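Local coordinates for protein probable 2-phosphosulfolactate phosphatase (Clostridium acetobutylicum, PDB 1VR0) that probably catalyses the hydrolysis of (2R)-O-phospho-3-sulfolactate to (2R)-3-sulfolactate and phosphate, with magnesium as cofactor, at residues Asn31-Val36 and Val146-Asp151; Ile37-Ala42 and Ile165-Cys170; Pro59-Glu64 and Gly117-Lys122; Lys71-Asp76 and Gly107-Met112; Gly138-Glu143 and Lys236-Tyr241. One frame throughout, in Å; residues are numbered along the deposited sequence.

Contact 1: residues Asn31-Val36 and Val146-Asp151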
# COMPACT_ATOMS: atom_id res chain seq x y z
N ASN A 31 -6.35 -13.75 -14.21
CA ASN A 31 -7.54 -14.60 -14.01
C ASN A 31 -8.51 -14.16 -12.92
O ASN A 31 -9.47 -14.87 -12.65
CB ASN A 31 -7.15 -16.06 -13.83
CG ASN A 31 -6.05 -16.50 -14.81
OD1 ASN A 31 -6.09 -16.19 -15.99
ND2 ASN A 31 -5.04 -17.22 -14.29
N LYS A 32 -8.30 -12.98 -12.35
CA LYS A 32 -9.19 -12.48 -11.31
C LYS A 32 -10.26 -11.53 -11.85
O LYS A 32 -10.26 -11.18 -13.01
CB LYS A 32 -8.37 -11.78 -10.21
CG LYS A 32 -7.49 -12.76 -9.48
CD LYS A 32 -6.73 -12.11 -8.39
CE LYS A 32 -6.04 -13.16 -7.52
NZ LYS A 32 -5.78 -12.53 -6.18
N THR A 33 -11.18 -11.12 -11.00
CA THR A 33 -12.03 -9.98 -11.29
C THR A 33 -11.22 -8.76 -10.84
O THR A 33 -10.98 -8.58 -9.64
CB THR A 33 -13.37 -10.05 -10.51
OG1 THR A 33 -14.13 -11.17 -10.95
CG2 THR A 33 -14.20 -8.83 -10.71
N ALA A 34 -10.77 -7.95 -11.79
CA ALA A 34 -10.05 -6.70 -11.45
C ALA A 34 -10.99 -5.51 -11.50
O ALA A 34 -11.74 -5.35 -12.44
CB ALA A 34 -8.90 -6.47 -12.39
N VAL A 35 -10.95 -4.67 -10.48
CA VAL A 35 -11.77 -3.49 -10.44
C VAL A 35 -10.83 -2.29 -10.45
O VAL A 35 -10.06 -2.10 -9.53
CB VAL A 35 -12.61 -3.47 -9.17
CG1 VAL A 35 -13.41 -2.18 -9.08
CG2 VAL A 35 -13.52 -4.71 -9.11
N VAL A 36 -10.87 -1.49 -11.51
CA VAL A 36 -9.97 -0.36 -11.61
C VAL A 36 -10.65 0.90 -11.06
O VAL A 36 -11.80 1.22 -11.39
CB VAL A 36 -9.51 -0.15 -13.04
CG1 VAL A 36 -8.61 1.05 -13.10
CG2 VAL A 36 -8.77 -1.39 -13.55
N VAL A 146 -20.07 -10.06 -7.15
CA VAL A 146 -20.71 -11.26 -6.59
C VAL A 146 -21.17 -12.19 -7.71
O VAL A 146 -20.93 -13.38 -7.64
CB VAL A 146 -21.89 -10.87 -5.69
CG1 VAL A 146 -22.70 -12.08 -5.24
CG2 VAL A 146 -21.38 -10.08 -4.49
N GLU A 147 -21.81 -11.64 -8.73
CA GLU A 147 -22.28 -12.43 -9.88
C GLU A 147 -21.12 -13.15 -10.55
O GLU A 147 -21.24 -14.31 -10.89
CB GLU A 147 -22.98 -11.53 -10.91
CG GLU A 147 -23.74 -12.27 -12.02
CD GLU A 147 -23.26 -11.93 -13.47
OE1 GLU A 147 -22.64 -10.86 -13.69
OE2 GLU A 147 -23.50 -12.74 -14.39
N LEU A 148 -19.99 -12.45 -10.71
CA LEU A 148 -18.83 -13.01 -11.40
C LEU A 148 -18.20 -14.15 -10.62
O LEU A 148 -17.51 -15.01 -11.19
CB LEU A 148 -17.80 -11.93 -11.66
CG LEU A 148 -18.06 -11.03 -12.85
CD1 LEU A 148 -16.96 -10.07 -12.93
CD2 LEU A 148 -18.20 -11.83 -14.15
N ASN A 149 -18.41 -14.13 -9.31
CA ASN A 149 -18.08 -15.25 -8.42
C ASN A 149 -16.63 -15.75 -8.51
O ASN A 149 -16.38 -16.97 -8.46
CB ASN A 149 -19.02 -16.42 -8.65
CG ASN A 149 -18.98 -17.42 -7.50
OD1 ASN A 149 -18.79 -17.04 -6.34
ND2 ASN A 149 -19.14 -18.68 -7.82
N ASN A 150 -15.70 -14.81 -8.62
CA ASN A 150 -14.29 -15.08 -8.81
C ASN A 150 -13.55 -14.22 -7.78
O ASN A 150 -14.11 -13.23 -7.28
CB ASN A 150 -13.92 -14.63 -10.23
CG ASN A 150 -12.51 -15.03 -10.65
OD1 ASN A 150 -11.88 -15.88 -10.06
ND2 ASN A 150 -12.05 -14.41 -11.73
N ASP A 151 -12.31 -14.57 -7.47
CA ASP A 151 -11.50 -13.75 -6.59
C ASP A 151 -11.28 -12.36 -7.21
O ASP A 151 -11.30 -12.18 -8.42
CB ASP A 151 -10.14 -14.38 -6.31
CG ASP A 151 -10.22 -15.73 -5.59
OD1 ASP A 151 -11.14 -16.01 -4.76
OD2 ASP A 151 -9.30 -16.52 -5.87
O HOH W 1 -15.76 -11.67 -8.78
O HOH W 2 -13.88 -12.79 -13.06

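Contact 2: residues Ile37-Ala42 and Ile165-Cys170. With MG (magnesium ion), chain D; 3SL ((2R)-3-sulfolactic acid), chain E.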
# COMPACT_ATOMS: atom_id res chain seq x y z
N ILE A 37 -9.92 1.62 -10.20
CA ILE A 37 -10.43 2.85 -9.59
C ILE A 37 -9.51 4.05 -9.81
O ILE A 37 -8.34 4.02 -9.47
CB ILE A 37 -10.71 2.60 -8.10
CG1 ILE A 37 -11.86 1.59 -7.98
CG2 ILE A 37 -11.14 3.86 -7.40
CD1 ILE A 37 -11.97 0.99 -6.62
N ASP A 38 -10.06 5.09 -10.41
CA ASP A 38 -9.41 6.41 -10.47
C ASP A 38 -10.53 7.45 -10.28
O ASP A 38 -10.98 8.09 -11.23
CB ASP A 38 -8.68 6.60 -11.82
CG ASP A 38 -7.82 7.85 -11.85
OD1 ASP A 38 -7.12 8.12 -10.87
OD2 ASP A 38 -7.81 8.60 -12.87
N MSE A 39 -11.02 7.61 -9.05
CA MSE A 39 -12.30 8.32 -8.86
C MSE A 39 -12.23 9.81 -9.15
O MSE A 39 -13.26 10.45 -9.48
CB MSE A 39 -12.87 8.08 -7.47
CG MSE A 39 -11.96 8.51 -6.36
SE MSE A 39 -12.90 8.95 -4.67
CE MSE A 39 -14.21 10.23 -5.37
N LEU A 40 -11.03 10.38 -9.04
CA LEU A 40 -10.85 11.79 -9.34
C LEU A 40 -9.81 11.88 -10.42
O LEU A 40 -8.65 12.20 -10.11
CB LEU A 40 -10.38 12.56 -8.10
CG LEU A 40 -11.50 12.75 -7.08
CD1 LEU A 40 -11.00 13.34 -5.74
CD2 LEU A 40 -12.62 13.60 -7.62
N ARG A 41 -10.19 11.66 -11.69
CA ARG A 41 -11.57 11.62 -12.19
C ARG A 41 -11.84 10.58 -13.28
O ARG A 41 -13.01 10.39 -13.64
CB ARG A 41 -11.98 12.98 -12.76
CG ARG A 41 -12.04 14.13 -11.76
CD ARG A 41 -12.09 15.48 -12.45
NE ARG A 41 -10.82 15.82 -13.12
CZ ARG A 41 -10.67 16.79 -14.02
NH1 ARG A 41 -9.48 17.02 -14.56
NH2 ARG A 41 -11.68 17.56 -14.38
N ALA A 42 -10.82 9.89 -13.77
CA ALA A 42 -10.96 9.03 -14.98
C ALA A 42 -12.08 7.98 -14.93
O ALA A 42 -12.83 7.87 -15.88
CB ALA A 42 -9.66 8.35 -15.36
N ILE A 165 -5.30 8.44 -1.21
CA ILE A 165 -6.44 8.29 -0.30
C ILE A 165 -7.80 8.24 -0.99
O ILE A 165 -8.67 7.50 -0.55
CB ILE A 165 -6.40 9.39 0.79
CG1 ILE A 165 -5.48 8.92 1.92
CG2 ILE A 165 -7.79 9.68 1.31
CD1 ILE A 165 -5.15 9.96 2.96
N ASP A 166 -7.99 9.01 -2.06
CA ASP A 166 -9.29 8.97 -2.80
C ASP A 166 -9.55 7.56 -3.33
O ASP A 166 -10.62 6.97 -3.09
CB ASP A 166 -9.34 10.01 -3.95
CG ASP A 166 -8.10 10.00 -4.84
OD1 ASP A 166 -7.06 9.42 -4.48
OD2 ASP A 166 -8.15 10.59 -5.92
N ASP A 167 -8.59 6.99 -4.05
CA ASP A 167 -8.82 5.68 -4.64
C ASP A 167 -8.96 4.62 -3.54
O ASP A 167 -9.70 3.68 -3.68
CB ASP A 167 -7.71 5.32 -5.66
CG ASP A 167 -7.74 6.24 -6.90
OD1 ASP A 167 -8.82 6.73 -7.22
OD2 ASP A 167 -6.71 6.48 -7.56
N PHE A 168 -8.26 4.80 -2.44
CA PHE A 168 -8.23 3.83 -1.37
C PHE A 168 -9.56 3.78 -0.64
O PHE A 168 -10.09 2.70 -0.37
CB PHE A 168 -7.10 4.19 -0.41
CG PHE A 168 -6.73 3.11 0.60
CD1 PHE A 168 -6.08 1.95 0.20
CD2 PHE A 168 -6.96 3.29 1.97
CE1 PHE A 168 -5.71 0.97 1.14
CE2 PHE A 168 -6.59 2.32 2.89
CZ PHE A 168 -5.95 1.16 2.47
N ILE A 169 -10.13 4.95 -0.31
CA ILE A 169 -11.39 4.96 0.42
C ILE A 169 -12.51 4.45 -0.48
O ILE A 169 -13.45 3.80 -0.02
CB ILE A 169 -11.72 6.34 1.02
CG1 ILE A 169 -12.92 6.23 1.98
CG2 ILE A 169 -11.96 7.39 -0.04
CD1 ILE A 169 -13.07 7.43 2.96
N CYS A 170 -12.41 4.76 -1.76
CA CYS A 170 -13.38 4.31 -2.73
C CYS A 170 -13.32 2.79 -2.83
O CYS A 170 -14.35 2.16 -2.88
CB CYS A 170 -13.10 4.93 -4.09
SG CYS A 170 -14.37 4.49 -5.31
MG MG D . -6.31 8.39 -8.90
O11 3SL E . -3.13 15.11 -11.87
C1 3SL E . -4.32 15.45 -11.99
O12 3SL E . -4.84 16.47 -11.48
C2 3SL E . -5.17 14.56 -12.81
O2 3SL E . -4.80 13.22 -12.49
C3 3SL E . -6.62 14.88 -12.50
S 3SL E . -7.66 13.77 -13.17
O3S 3SL E . -8.24 14.32 -14.40
O1S 3SL E . -7.12 12.37 -13.25
O2S 3SL E . -8.84 13.71 -12.30
O HOH W 3 -8.59 9.26 -8.20
O HOH W 4 -5.73 10.42 -7.60

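Contact 3: residues Pro59-Glu64 and Gly117-Lys122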
# COMPACT_ATOMS: atom_id res chain seq x y z
N PRO A 59 -9.46 3.60 -24.02
CA PRO A 59 -8.35 4.15 -23.27
C PRO A 59 -7.00 3.89 -23.94
O PRO A 59 -6.72 2.79 -24.38
CB PRO A 59 -8.44 3.41 -21.94
CG PRO A 59 -9.01 2.15 -22.25
CD PRO A 59 -9.93 2.35 -23.40
N VAL A 60 -6.18 4.93 -24.04
CA VAL A 60 -4.84 4.82 -24.59
C VAL A 60 -3.81 5.53 -23.68
O VAL A 60 -4.16 6.31 -22.78
CB VAL A 60 -4.78 5.37 -26.01
CG1 VAL A 60 -5.79 4.66 -26.90
CG2 VAL A 60 -4.99 6.89 -26.05
N LEU A 61 -2.54 5.24 -23.92
CA LEU A 61 -1.48 5.73 -23.04
C LEU A 61 -0.87 7.04 -23.54
O LEU A 61 -0.37 7.83 -22.74
CB LEU A 61 -0.42 4.63 -22.83
CG LEU A 61 -0.89 3.34 -22.12
CD1 LEU A 61 0.27 2.45 -21.78
CD2 LEU A 61 -1.76 3.57 -20.86
N THR A 62 -0.90 7.31 -24.83
CA THR A 62 -0.25 8.52 -25.31
C THR A 62 -1.19 9.34 -26.16
O THR A 62 -2.12 8.81 -26.76
CB THR A 62 1.04 8.23 -26.14
OG1 THR A 62 0.72 7.68 -27.43
CG2 THR A 62 1.91 7.27 -25.40
N VAL A 63 -0.90 10.63 -26.23
CA VAL A 63 -1.62 11.52 -27.13
C VAL A 63 -1.47 11.08 -28.58
O VAL A 63 -2.42 11.14 -29.36
CB VAL A 63 -1.13 12.99 -26.94
CG1 VAL A 63 -1.73 13.92 -28.01
CG2 VAL A 63 -1.47 13.45 -25.50
N GLU A 64 -0.28 10.64 -28.96
CA GLU A 64 -0.06 10.25 -30.35
C GLU A 64 -0.95 9.06 -30.76
O GLU A 64 -1.55 9.04 -31.81
CB GLU A 64 1.40 9.91 -30.53
CG GLU A 64 1.81 9.96 -31.96
CD GLU A 64 3.01 9.06 -32.24
OE1 GLU A 64 3.60 9.22 -33.34
OE2 GLU A 64 3.34 8.20 -31.36
N GLY A 117 -5.67 6.79 -14.37
CA GLY A 117 -6.69 5.80 -14.71
C GLY A 117 -6.42 4.91 -15.92
O GLY A 117 -6.54 3.68 -15.83
N THR A 118 -6.03 5.51 -17.04
CA THR A 118 -5.83 4.77 -18.29
C THR A 118 -4.65 3.79 -18.23
O THR A 118 -4.72 2.71 -18.82
CB THR A 118 -5.75 5.75 -19.55
OG1 THR A 118 -4.60 6.64 -19.49
CG2 THR A 118 -7.06 6.54 -19.67
N ARG A 119 -3.61 4.17 -17.48
CA ARG A 119 -2.45 3.29 -17.19
C ARG A 119 -2.87 2.03 -16.36
O ARG A 119 -2.45 0.90 -16.64
CB ARG A 119 -1.38 4.09 -16.43
CG ARG A 119 -0.89 5.38 -17.18
CD ARG A 119 0.20 6.22 -16.38
NE ARG A 119 1.09 5.36 -15.58
CZ ARG A 119 1.29 5.43 -14.26
NH1 ARG A 119 0.74 6.36 -13.47
NH2 ARG A 119 2.11 4.55 -13.72
N ALA A 120 -3.67 2.27 -15.32
CA ALA A 120 -4.16 1.19 -14.47
C ALA A 120 -5.04 0.18 -15.28
O ALA A 120 -5.00 -1.05 -15.03
CB ALA A 120 -4.97 1.77 -13.32
N ILE A 121 -5.82 0.70 -16.22
CA ILE A 121 -6.71 -0.14 -17.03
C ILE A 121 -5.87 -1.08 -17.90
O ILE A 121 -5.96 -2.29 -17.80
CB ILE A 121 -7.74 0.70 -17.86
CG1 ILE A 121 -8.70 1.42 -16.93
CG2 ILE A 121 -8.55 -0.20 -18.77
CD1 ILE A 121 -9.48 2.59 -17.57
N LYS A 122 -4.99 -0.50 -18.70
CA LYS A 122 -4.05 -1.29 -19.48
C LYS A 122 -3.23 -2.25 -18.64
O LYS A 122 -2.95 -3.36 -19.08
CB LYS A 122 -3.11 -0.35 -20.27
CG LYS A 122 -3.83 0.55 -21.31
CD LYS A 122 -4.63 -0.29 -22.33
CE LYS A 122 -4.33 0.10 -23.78
NZ LYS A 122 -4.59 -1.10 -24.65

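Contact 4: residues Lys71-Asp76 and Gly107-Met112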
# COMPACT_ATOMS: atom_id res chain seq x y z
N LYS A 71 -8.78 8.41 -36.26
CA LYS A 71 -8.89 8.08 -37.67
C LYS A 71 -9.55 6.72 -37.84
O LYS A 71 -10.30 6.52 -38.77
CB LYS A 71 -7.50 8.11 -38.35
N GLU A 72 -9.31 5.79 -36.93
CA GLU A 72 -9.89 4.45 -37.01
C GLU A 72 -11.39 4.38 -36.76
O GLU A 72 -12.06 3.55 -37.35
CB GLU A 72 -9.26 3.53 -35.98
CG GLU A 72 -7.93 2.97 -36.38
CD GLU A 72 -7.29 2.20 -35.23
OE1 GLU A 72 -6.05 2.40 -35.04
OE2 GLU A 72 -8.04 1.44 -34.52
N TYR A 73 -11.89 5.22 -35.86
CA TYR A 73 -13.30 5.23 -35.52
C TYR A 73 -14.11 6.32 -36.23
O TYR A 73 -15.28 6.44 -35.98
CB TYR A 73 -13.50 5.30 -34.01
CG TYR A 73 -13.03 4.06 -33.27
CD1 TYR A 73 -13.87 2.95 -33.12
CD2 TYR A 73 -11.74 3.99 -32.73
CE1 TYR A 73 -13.44 1.80 -32.45
CE2 TYR A 73 -11.29 2.86 -32.06
CZ TYR A 73 -12.15 1.76 -31.91
OH TYR A 73 -11.69 0.64 -31.23
N GLY A 74 -13.50 7.12 -37.10
CA GLY A 74 -14.28 8.01 -38.00
C GLY A 74 -15.03 9.16 -37.34
O GLY A 74 -14.64 9.61 -36.28
N LYS A 75 -16.10 9.62 -37.98
CA LYS A 75 -16.95 10.78 -37.57
C LYS A 75 -17.44 10.77 -36.13
O LYS A 75 -17.64 11.82 -35.51
CB LYS A 75 -18.21 10.83 -38.47
CG LYS A 75 -18.19 11.89 -39.58
CD LYS A 75 -19.15 11.58 -40.76
CE LYS A 75 -18.62 12.17 -42.09
NZ LYS A 75 -19.39 11.67 -43.26
N ASP A 76 -17.67 9.56 -35.60
CA ASP A 76 -18.29 9.37 -34.29
C ASP A 76 -17.33 9.39 -33.11
O ASP A 76 -17.76 9.13 -31.97
CB ASP A 76 -19.04 8.02 -34.24
CG ASP A 76 -20.28 8.02 -35.10
OD1 ASP A 76 -21.08 8.99 -34.97
OD2 ASP A 76 -20.40 7.08 -35.91
N GLY A 107 -23.91 7.69 -28.42
CA GLY A 107 -23.58 6.98 -29.66
C GLY A 107 -22.16 7.20 -30.12
O GLY A 107 -21.70 6.53 -31.05
N LYS A 108 -21.43 8.08 -29.44
CA LYS A 108 -20.08 8.41 -29.84
C LYS A 108 -19.04 7.45 -29.25
O LYS A 108 -19.34 6.63 -28.37
CB LYS A 108 -19.81 9.89 -29.54
CG LYS A 108 -20.57 10.73 -30.59
CD LYS A 108 -20.52 12.19 -30.35
CE LYS A 108 -21.05 12.97 -31.56
NZ LYS A 108 -20.05 13.01 -32.65
N THR A 109 -17.84 7.51 -29.82
CA THR A 109 -16.70 6.71 -29.37
C THR A 109 -15.67 7.64 -28.71
O THR A 109 -15.10 8.50 -29.35
CB THR A 109 -16.03 5.99 -30.57
OG1 THR A 109 -16.84 4.88 -30.97
CG2 THR A 109 -14.65 5.48 -30.22
N LEU A 110 -15.45 7.46 -27.42
CA LEU A 110 -14.59 8.34 -26.64
C LEU A 110 -13.17 7.78 -26.56
O LEU A 110 -12.93 6.78 -25.88
CB LEU A 110 -15.20 8.50 -25.26
CG LEU A 110 -14.45 9.30 -24.23
CD1 LEU A 110 -14.08 10.69 -24.73
CD2 LEU A 110 -15.34 9.38 -23.05
N ILE A 111 -12.25 8.42 -27.27
CA ILE A 111 -10.85 8.09 -27.17
C ILE A 111 -10.30 8.92 -25.99
O ILE A 111 -10.38 10.14 -25.99
CB ILE A 111 -10.06 8.47 -28.42
CG1 ILE A 111 -10.73 7.98 -29.72
CG2 ILE A 111 -8.66 7.94 -28.36
CD1 ILE A 111 -11.11 6.52 -29.77
N MSE A 112 -9.76 8.26 -24.98
CA MSE A 112 -9.14 9.00 -23.90
C MSE A 112 -7.82 8.48 -23.39
O MSE A 112 -7.52 7.29 -23.43
CB MSE A 112 -10.08 9.19 -22.71
CG MSE A 112 -10.87 8.00 -22.26
SE MSE A 112 -11.83 8.31 -20.49
CE MSE A 112 -11.97 10.42 -20.50

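Contact 5: residues Gly138-Glu143 and Lys236-Tyr241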
# COMPACT_ATOMS: atom_id res chain seq x y z
N GLY A 138 -20.47 2.26 -7.25
CA GLY A 138 -19.94 1.34 -6.24
C GLY A 138 -20.84 0.17 -5.93
O GLY A 138 -20.42 -0.97 -6.00
N GLU A 139 -22.10 0.44 -5.62
CA GLU A 139 -23.05 -0.62 -5.33
C GLU A 139 -23.19 -1.59 -6.51
O GLU A 139 -23.17 -2.82 -6.34
CB GLU A 139 -24.43 -0.06 -4.96
CG GLU A 139 -24.50 0.72 -3.64
CD GLU A 139 -24.62 -0.17 -2.39
OE1 GLU A 139 -24.73 -1.40 -2.49
OE2 GLU A 139 -24.62 0.37 -1.26
N ALA A 140 -23.34 -1.04 -7.70
CA ALA A 140 -23.54 -1.88 -8.87
C ALA A 140 -22.29 -2.73 -9.14
O ALA A 140 -22.40 -3.87 -9.58
CB ALA A 140 -23.89 -1.03 -10.08
N VAL A 141 -21.11 -2.18 -8.86
CA VAL A 141 -19.86 -2.94 -9.02
C VAL A 141 -19.82 -4.13 -8.05
O VAL A 141 -19.36 -5.21 -8.40
CB VAL A 141 -18.63 -2.06 -8.74
CG1 VAL A 141 -17.38 -2.90 -8.72
CG2 VAL A 141 -18.51 -0.93 -9.78
N ALA A 142 -20.29 -3.90 -6.83
CA ALA A 142 -20.28 -4.93 -5.83
C ALA A 142 -21.22 -6.04 -6.29
O ALA A 142 -20.91 -7.21 -6.17
CB ALA A 142 -20.69 -4.37 -4.52
N GLU A 143 -22.34 -5.66 -6.86
CA GLU A 143 -23.28 -6.63 -7.36
C GLU A 143 -22.68 -7.46 -8.49
O GLU A 143 -22.86 -8.67 -8.51
CB GLU A 143 -24.54 -5.94 -7.81
CG GLU A 143 -25.51 -6.91 -8.38
CD GLU A 143 -26.90 -6.40 -8.37
OE1 GLU A 143 -27.32 -5.87 -7.31
OE2 GLU A 143 -27.58 -6.52 -9.41
N LYS A 236 -25.99 2.81 -12.24
CA LYS A 236 -26.28 1.36 -12.07
C LYS A 236 -25.54 0.49 -13.08
O LYS A 236 -25.73 -0.70 -13.14
CB LYS A 236 -27.78 1.09 -12.21
CG LYS A 236 -28.69 1.95 -11.31
CD LYS A 236 -28.26 1.96 -9.83
CE LYS A 236 -29.12 2.97 -9.02
NZ LYS A 236 -28.81 2.89 -7.57
N LEU A 237 -24.66 1.12 -13.84
CA LEU A 237 -23.92 0.48 -14.91
C LEU A 237 -22.51 0.12 -14.44
O LEU A 237 -21.88 0.89 -13.69
CB LEU A 237 -23.77 1.51 -16.01
CG LEU A 237 -23.87 1.03 -17.41
CD1 LEU A 237 -25.31 0.72 -17.73
CD2 LEU A 237 -23.30 2.15 -18.27
N VAL A 238 -22.02 -1.03 -14.90
CA VAL A 238 -20.65 -1.42 -14.62
C VAL A 238 -19.86 -1.59 -15.90
O VAL A 238 -19.83 -2.66 -16.47
CB VAL A 238 -20.60 -2.73 -13.86
CG1 VAL A 238 -19.15 -3.07 -13.54
CG2 VAL A 238 -21.42 -2.62 -12.58
N PRO A 239 -19.17 -0.54 -16.32
CA PRO A 239 -18.40 -0.69 -17.55
C PRO A 239 -17.32 -1.75 -17.43
O PRO A 239 -16.81 -2.04 -16.35
CB PRO A 239 -17.75 0.68 -17.74
CG PRO A 239 -18.49 1.61 -16.87
CD PRO A 239 -19.01 0.79 -15.73
N GLN A 240 -16.98 -2.33 -18.57
CA GLN A 240 -16.08 -3.44 -18.58
C GLN A 240 -15.10 -3.27 -19.74
O GLN A 240 -15.51 -3.00 -20.86
CB GLN A 240 -16.91 -4.68 -18.71
CG GLN A 240 -16.18 -5.89 -18.31
CD GLN A 240 -17.08 -7.03 -17.83
OE1 GLN A 240 -18.30 -6.88 -17.64
NE2 GLN A 240 -16.45 -8.18 -17.63
N TYR A 241 -13.81 -3.41 -19.44
CA TYR A 241 -12.75 -3.31 -20.45
C TYR A 241 -12.50 -4.70 -21.04
O TYR A 241 -12.29 -5.66 -20.32
CB TYR A 241 -11.47 -2.74 -19.80
CG TYR A 241 -10.24 -2.68 -20.69
CD1 TYR A 241 -10.16 -1.78 -21.73
CD2 TYR A 241 -9.14 -3.50 -20.47
CE1 TYR A 241 -9.06 -1.73 -22.54
CE2 TYR A 241 -8.02 -3.44 -21.27
CZ TYR A 241 -7.99 -2.56 -22.31
OH TYR A 241 -6.90 -2.48 -23.15

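Contact 1: residues Asn31-Val36 and Val146-Asp151
At the N-terminal ends of two neighbouring parallel strands inside the mixed sheet, the turn that leads helix 138-148 into strand 152-156 is fastened to strand 33-37. Two direct hydrogen bonds do this. The backbone N of T33 gives a nearly straight bond to D151 O (2.8 Å), approached almost along the C=O axis, at the entry to the parallel pairing; D151 turns its OD1 to K14 N rather than across the contact. N150, with CG anti to its backbone N (chi1 -172°), extends its amide so that ND2 reaches a lone pair of N31 O at 2.8 Å; this carbonyl oxygen lies only 3° out of the amide plane.

Water adds two bridges from T33 OG1. Water 1 accepts from this hydroxyl and donates to N150 O, while water 2 donates to it and accepts from N150 ND2.

Apolar contact is slight, in keeping with a site near the surface. The L148 and T33 side chains cross obliquely, with L148 CD1 3.8 Å from T33 CG2.

Contact 2: residues Ile37-Ala42 and Ile165-Cys170
Water 3 is the best-held polar atom, gripped four ways in the magnesium site at the C-terminal end of strand 33-37. The metal binds it at 2.5 Å, L40 N donates to it (2.8 Å), and the water itself donates to D166 OD2 and to D167 OD1, each at 2.7 Å. Both of its protons are thus committed, which fixes its orientation. D166 brings OD2 there with CG in the crowded position between backbone N and carbonyl carbon (chi1 48°), while its OD1 is held by S164.

D167 works through both oxygens. OD2 ligates the metal at 2.4 Å; OD1, besides taking the water, accepts from M39 N (3.0 Å, 154°), met nearly along its C-O axis. D38 lies alongside D167, pointing the same way, with the carboxylate planes 60° apart, and its OD1 binds magnesium at 2.1 Å. G158 O and water 4 also bind the ion, whose charge probably offsets repulsion between the gathered acids.

The apolar part of the contact is made by the selenium of M39, which rests against D166 and C170, and by I37 CG2, which touches C170 SG. On the ligand side, a cis peptide precedes R41, whose guanidinium meets the sulfonate of sulfolactate at its edge: R41 NH1 donates to 3SL O3S at 3.0 Å.

Contact 3: residues Pro59-Glu64 and Gly117-Lys122
L61 has CG anti to its carbonyl carbon, and chi2 -171° sets CD1 anti to CA, turning CD2 onto helix 117-123, whereas K122 folds at chi2 (-57°) to lay its chain across that leucine. The two cross obliquely, with L61 CD2 3.7 Å from K122 CG; the same methyl lies 3.7 Å from R119 CA and rests over T118 O. K122 CE passes P59 O at 3.6 Å before NZ hydrogen-bonds to Y241 OH.

T118 holds OG1 in the crowded position between backbone N and carbonyl carbon (chi1 64°), 3.3 Å from V60 O: a weak bond, unsettled because the proton has another acceptor within reach. T114 N also bonds this hydroxyl. CG2 of T118 meets P59 CB at 4.1 Å, and P59 CG touches I121 CG2 at 4.2 Å.

The end of strand 56-59 and its following loop pack on helix 117-123, which follows the parallel neighbour strand 109-113. Such C-terminal strand ends carry the binding loops of alpha/beta proteins; T115 and N116, just before this helix, line the sulfolactate pocket.

Contact 4: residues Lys71-Asp76 and Gly107-Met112
Y73 CB, in the last part of helix 63-73, lies 4.0 Å from T109 CG2, and the ring then passes over that methyl. CG comes nearest to it, at 3.7 Å, with CD1 close behind. The two side chains cross at about a right angle, and T109 CG2 stands over one ring face, 4.1 Å from the centroid and 24° off the normal, a CH-pi contact offset toward the rim. On the other ortho carbon, CD2 meets I111 CD1 at 3.9 Å, obliquely. At the tip, OH forms a weak hydrogen bond with E245 OE2.

After the tyrosine the chain turns at G74, with positive phi, and brings D76 to the strand. T109 N donates to D76 O (2.7 Å, 170°), from above the carbonyl plane; K108 CB packs on the same oxygen at 3.3 Å.

That bond precedes the pairing of T109 with I78, so the parallel strands 109-113 and 77-81 join directly after the turn. Strand 56-59, helix 63-73 and strand 77-81 form a beta-alpha-beta crossover, with strand 109-113 between its two strands.

Contact 5: residues Gly138-Glu143 and Lys236-Tyr241
V238 stands with CG1 anti to its backbone N (chi1 -177°) and CG2 anti to its carbonyl carbon, which points its two methyls at different parts of helix 138-148. CG2 does most of the touching: it lies 3.4 Å from A140 O and 3.9 Å from A140 CB, and the next peptide nitrogen, V141 N, is 3.8 Å from it. CG1 reaches V141 CG2 only at 4.4 Å, a looser contact. V141 has CG1 anti to its own backbone N (chi1 172°), so CG2 is the branch it offers to V238.

A140 is the other half of the contact. Its CB points toward the incoming chain and meets the carbonyl of K236, 3.6 Å from the oxygen. No hydrogen bond links the segments, and 173 Å² is buried in all, so the touch is one of van der Waals fit.

The segment 236-241 runs into strand 240-242, which pairs antiparallel with strand 129-133 in the mixed sheet; helix 138-148 follows that same strand 129-133, and V238 also touches L131 on it. The CB atoms of K236 and L237 point away from the helix. K236 bends at chi2 (-50°) and then runs extended to a salt bridge with D233, while the carbonyl oxygen of L237 accepts from N137 ND2. E139 and E143, on the helix, both reach R181 in salt bridges.

Contact 2 holds the magnesium and part of the sulfolactate pocket; its first segment continues that of contact 1, their centres 19 Å apart. Contact 3 meets it by a weak hydrogen bond, G117 N to D38 OD2, 3.2 Å. Contacts 3 and 4 share the three-stranded parallel sheet and are joined by a probable hydrogen bond, V60 N to M112 O, 2.8 Å. Contacts 1 and 5 both use helix 138-148 and touch, V35 CG1 lying 4.0 Å from V141 CG1. Y241 OH of contact 5 lies 3.1 Å from K122 NZ of contact 3. The centre of contact 4 is 26 Å from that of contact 2, yet their nearest atoms come within about 5 Å, and M112 touches N95 of the pocket.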